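Local coordinates for protein concanavalin B (Canavalia ensiformis, PDB 6CAF) that may act as a carbohydrate-binding protein of the seed, built on the glycosyl hydrolase family 18 chitinase fold, at residues A[188-193]-A[211-216]; A[219-224]-A[262-267]. All blocks are in the same frame, centred on the assembly; numbering follows the deposited sequence.

Both contacts join loops that follow strands of the TIM barrel, and they sit in series on the same side of the chain's centre, their own centres about 14 Å apart. Contact 1 lies nearer the barrel, about 13 Å from the centre of the chain, where it extends the pairing of strands 183-186 and 208-212; contact 2 is about 20 Å out, between the loop before helix 227-239 and the lead-in to helix 266-273, yet is the more buried. Each holds two bridging waters. They differ in the direct backbone hydrogen bond and sulfur chemistry of contact 1 and the CH-pi packing of contact 2, which has no direct hydrogen bond. The disulfide Cys190-Cys219 ties them covalently.

Contact 1 of 2, residues A[188-193]-A[211-216]; sequences PGCLSP and VRFYND
Gly189 and Arg212 form a single backbone bridge (CA-CA 4.8 Å), in which Arg212 N donates to Pro188 O at 2.9 Å with an N-H...O angle of 164°, continuing the neighbouring strands 183-186 and 208-212 of the TIM barrel. The Arg212 side chain, bent at chi3 (-83°), lays one face of its guanidinium over the Pro188-Gly189 peptide. Gly189 N and Arg212 NH2 are 3.2 Å apart, but both are donors; Arg212 NE hydrogen-bonds to Ala187 O, and Gly189 N to Asp194 OD1. Cys190 points its side chain toward the 211-216 segment: its CB touches Phe213 CD1 at 3.5 Å, obliquely to the ring, and Val211 CG1 at 3.8 Å. Its SG lies 3.8 Å from Asp216 CB. Farther along, two waters bridge the segments. Water 1 accepts from Cys190 N and donates to Tyr214 O, while water 2 accepts from Leu191 N and donates to Asp216 OD2 at 2.6 Å; Asp216 OD1 is taken by Ser218 OG. As the two segments leave the barrel, water bridges thus join the direct strand bond, and the disulfide that leaves from Cys190 within the contact ties it to the 219-224 loop through Cys219.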
# COMPACT_ATOMS: atom_id res chain seq x y z
N PRO A 188 4.58 3.74 -5.88
CA PRO A 188 5.52 3.83 -7.01
C PRO A 188 6.85 3.16 -6.69
O PRO A 188 7.20 2.96 -5.53
CB PRO A 188 5.69 5.33 -7.19
CG PRO A 188 5.56 5.85 -5.79
CD PRO A 188 4.47 5.02 -5.16
N GLY A 189 7.62 2.92 -7.74
CA GLY A 189 9.02 2.55 -7.57
C GLY A 189 9.84 3.72 -7.06
O GLY A 189 9.39 4.84 -7.03
N CYS A 190 11.07 3.46 -6.66
CA CYS A 190 11.85 4.50 -6.02
C CYS A 190 12.54 5.47 -6.92
O CYS A 190 12.99 6.51 -6.43
CB CYS A 190 12.81 3.96 -4.97
SG CYS A 190 13.96 2.71 -5.46
N LEU A 191 12.60 5.24 -8.22
CA LEU A 191 13.18 6.27 -9.09
C LEU A 191 12.08 7.14 -9.66
O LEU A 191 11.22 6.66 -10.38
CB LEU A 191 13.95 5.67 -10.25
CG LEU A 191 14.71 6.72 -11.10
CD1 LEU A 191 15.57 7.68 -10.26
CD2 LEU A 191 15.57 5.99 -12.08
N SER A 192 12.10 8.32 -9.38
CA SER A 192 11.19 9.34 -9.84
C SER A 192 11.71 9.95 -11.13
O SER A 192 12.90 10.21 -11.23
CB SER A 192 11.06 10.44 -8.79
OG SER A 192 10.21 11.47 -9.22
N PRO A 193 10.87 10.15 -12.13
CA PRO A 193 9.42 9.90 -12.12
C PRO A 193 9.08 8.43 -12.35
O PRO A 193 9.74 7.74 -13.11
CB PRO A 193 8.95 10.72 -13.32
CG PRO A 193 10.13 10.71 -14.27
CD PRO A 193 11.31 10.84 -13.36
N VAL A 211 6.74 4.71 -1.21
CA VAL A 211 7.76 4.56 -2.22
C VAL A 211 8.49 3.25 -2.02
O VAL A 211 9.01 2.98 -0.93
CB VAL A 211 8.73 5.73 -2.15
CG1 VAL A 211 9.82 5.59 -3.21
CG2 VAL A 211 8.02 7.06 -2.34
N ARG A 212 8.58 2.45 -3.07
CA ARG A 212 9.18 1.13 -2.98
C ARG A 212 10.69 1.19 -3.14
O ARG A 212 11.22 1.19 -4.26
CB ARG A 212 8.55 0.18 -4.00
CG ARG A 212 7.09 -0.07 -3.75
CD ARG A 212 6.48 -1.09 -4.69
NE ARG A 212 6.10 -0.48 -5.92
CZ ARG A 212 6.72 -0.61 -7.08
NH1 ARG A 212 7.79 -1.35 -7.20
NH2 ARG A 212 6.25 0.03 -8.13
N PHE A 213 11.36 1.29 -2.01
CA PHE A 213 12.82 1.43 -1.99
C PHE A 213 13.49 0.04 -1.99
O PHE A 213 14.22 -0.31 -1.08
CB PHE A 213 13.28 2.23 -0.75
CG PHE A 213 12.90 3.70 -0.79
CD1 PHE A 213 13.60 4.59 -1.58
CD2 PHE A 213 11.88 4.18 -0.02
CE1 PHE A 213 13.29 5.94 -1.58
CE2 PHE A 213 11.57 5.51 -0.03
CZ PHE A 213 12.25 6.39 -0.84
N TYR A 214 13.22 -0.75 -3.02
CA TYR A 214 13.84 -2.05 -3.11
C TYR A 214 13.70 -2.54 -4.53
O TYR A 214 12.91 -2.00 -5.33
CB TYR A 214 13.21 -3.04 -2.08
CG TYR A 214 11.71 -3.25 -2.20
CD1 TYR A 214 10.84 -2.38 -1.62
CD2 TYR A 214 11.18 -4.38 -2.80
CE1 TYR A 214 9.47 -2.57 -1.72
CE2 TYR A 214 9.81 -4.62 -2.83
CZ TYR A 214 8.95 -3.69 -2.32
OH TYR A 214 7.58 -3.90 -2.38
N ASN A 215 14.48 -3.57 -4.84
CA ASN A 215 14.58 -4.09 -6.20
C ASN A 215 14.98 -2.99 -7.22
O ASN A 215 14.59 -3.02 -8.37
CB ASN A 215 13.31 -4.87 -6.58
CG ASN A 215 13.10 -6.16 -5.70
OD1 ASN A 215 14.07 -6.75 -5.14
ND2 ASN A 215 11.83 -6.58 -5.57
N ASP A 216 15.84 -2.07 -6.77
CA ASP A 216 16.38 -1.04 -7.67
C ASP A 216 17.65 -0.47 -7.09
O ASP A 216 17.62 0.31 -6.14
CB ASP A 216 15.37 0.09 -7.89
CG ASP A 216 15.82 1.07 -8.98
OD1 ASP A 216 17.02 1.15 -9.27
OD2 ASP A 216 14.97 1.75 -9.58
O HOH W 1 11.48 0.21 -6.99
O HOH W 2 12.49 2.08 -9.00

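Contact 2 of 2, residues A[219-224]-A[262-267]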
# COMPACT_ATOMS: atom_id res chain seq x y z
N CYS A 219 18.34 3.39 -6.14
CA CYS A 219 17.66 4.17 -5.13
C CYS A 219 17.44 3.46 -3.81
O CYS A 219 16.79 4.01 -2.93
CB CYS A 219 16.32 4.71 -5.64
SG CYS A 219 15.26 3.69 -6.70
N GLN A 220 17.98 2.26 -3.65
CA GLN A 220 17.75 1.51 -2.44
C GLN A 220 18.95 1.56 -1.50
O GLN A 220 20.06 1.94 -1.88
CB GLN A 220 17.38 0.07 -2.77
CG GLN A 220 18.57 -0.77 -3.23
CD GLN A 220 18.14 -2.03 -3.96
OE1 GLN A 220 16.95 -2.28 -4.15
NE2 GLN A 220 19.11 -2.79 -4.41
N TYR A 221 18.70 1.19 -0.25
CA TYR A 221 19.76 1.02 0.71
C TYR A 221 20.68 -0.13 0.35
O TYR A 221 20.22 -1.15 -0.16
CB TYR A 221 19.13 0.68 2.05
CG TYR A 221 20.09 0.36 3.18
CD1 TYR A 221 20.72 1.36 3.92
CD2 TYR A 221 20.38 -0.95 3.51
CE1 TYR A 221 21.59 1.07 4.95
CE2 TYR A 221 21.24 -1.25 4.55
CZ TYR A 221 21.86 -0.24 5.26
OH TYR A 221 22.74 -0.55 6.26
N SER A 222 21.96 0.00 0.71
CA SER A 222 22.84 -1.17 0.82
C SER A 222 23.74 -0.95 1.99
O SER A 222 23.90 0.16 2.47
CB SER A 222 23.62 -1.43 -0.47
OG SER A 222 24.51 -0.38 -0.77
N THR A 223 24.31 -2.04 2.50
CA THR A 223 25.09 -1.97 3.74
C THR A 223 26.13 -0.88 3.65
O THR A 223 26.91 -0.85 2.70
CB THR A 223 25.78 -3.31 4.04
OG1 THR A 223 24.80 -4.36 4.00
CG2 THR A 223 26.41 -3.27 5.42
N GLY A 224 26.12 0.04 4.62
CA GLY A 224 27.09 1.13 4.67
C GLY A 224 26.90 2.26 3.67
O GLY A 224 27.76 3.14 3.55
N GLY A 262 17.76 -4.13 -1.28
CA GLY A 262 17.04 -3.09 -0.60
C GLY A 262 16.64 -3.38 0.83
O GLY A 262 16.13 -2.52 1.51
N TYR A 263 16.84 -4.60 1.31
CA TYR A 263 16.53 -4.87 2.70
C TYR A 263 17.37 -4.02 3.64
O TYR A 263 18.59 -3.91 3.49
CB TYR A 263 16.75 -6.37 3.01
CG TYR A 263 16.53 -6.74 4.46
CD1 TYR A 263 15.26 -6.84 4.98
CD2 TYR A 263 17.59 -6.90 5.33
CE1 TYR A 263 15.05 -7.15 6.30
CE2 TYR A 263 17.39 -7.19 6.66
CZ TYR A 263 16.10 -7.33 7.13
OH TYR A 263 15.89 -7.62 8.46
N ILE A 264 16.69 -3.44 4.63
CA ILE A 264 17.34 -2.61 5.61
C ILE A 264 17.14 -3.24 6.99
O ILE A 264 16.03 -3.31 7.49
CB ILE A 264 16.77 -1.15 5.65
CG1 ILE A 264 16.63 -0.56 4.25
CG2 ILE A 264 17.67 -0.31 6.53
CD1 ILE A 264 16.18 0.86 4.21
N PRO A 265 18.20 -3.71 7.61
CA PRO A 265 18.00 -4.23 8.95
C PRO A 265 17.36 -3.22 9.86
O PRO A 265 17.67 -2.02 9.76
CB PRO A 265 19.42 -4.57 9.40
CG PRO A 265 20.19 -4.82 8.14
CD PRO A 265 19.60 -3.84 7.16
N PRO A 266 16.45 -3.67 10.75
CA PRO A 266 15.77 -2.69 11.59
C PRO A 266 16.69 -1.73 12.33
O PRO A 266 16.39 -0.52 12.40
CB PRO A 266 14.96 -3.56 12.56
CG PRO A 266 14.62 -4.76 11.72
CD PRO A 266 15.83 -5.01 10.85
N SER A 267 17.80 -2.22 12.89
CA SER A 267 18.67 -1.29 13.62
C SER A 267 19.27 -0.23 12.68
O SER A 267 19.49 0.94 13.07
CB SER A 267 19.78 -2.05 14.32
OG SER A 267 20.67 -2.63 13.38
O HOH W 3 16.21 0.12 0.67
O HOH W 4 20.56 -3.80 -0.79
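Tyr221 and Ile264 form a CH-pi contact between two loops of the TIM barrel, one leading from strand 208-212 to helix 227-239 and the other entering helix 266-273, for which Pro265 is the N-cap residue. Ile264 CG2 stands over the centre of the Tyr221 ring, 4.0 Å from its centroid and only 7° off the ring normal. The other branch of the isoleucine works nearer the root of the tyrosine: CG1 lies 3.6 Å from Tyr221 CB, and CD1 also reaches that carbon. Tyr221 carries CG anti to its backbone N (chi1 176°), which brings the start of the ring beside Ile264. Two other atoms of the 262-267 segment meet the ring differently. Tyr263 O lies near the ring plane at the edge, 3.5 Å from Tyr221 CD2, whereas Pro265 CD approaches Tyr221 CE2 obliquely. Beyond the contact, Tyr221 OH hydrogen-bonds to Gln272 OE1, which probably helps hold the hydroxyl end of Tyr221 against helix 266-273.

Gly262 N lies over one face of the Gln220 amide, 3.4 Å from Gln220 CD. A chi1 of 74° puts Gln220 CG 3.8 Å from Gly262 CA, and the extended chain beyond carries the amide on to Gly262 N. The amide is held at both ends: OE1 accepts from Asp216 N and NE2 bonds to Gly260 O. Two waters then join the backbones of Tyr221 and Gly262. Water 3 accepts from Tyr221 N and donates to Gly262 O, and water 4 accepts from Gly262 N and donates to Tyr221 O at 2.7 Å.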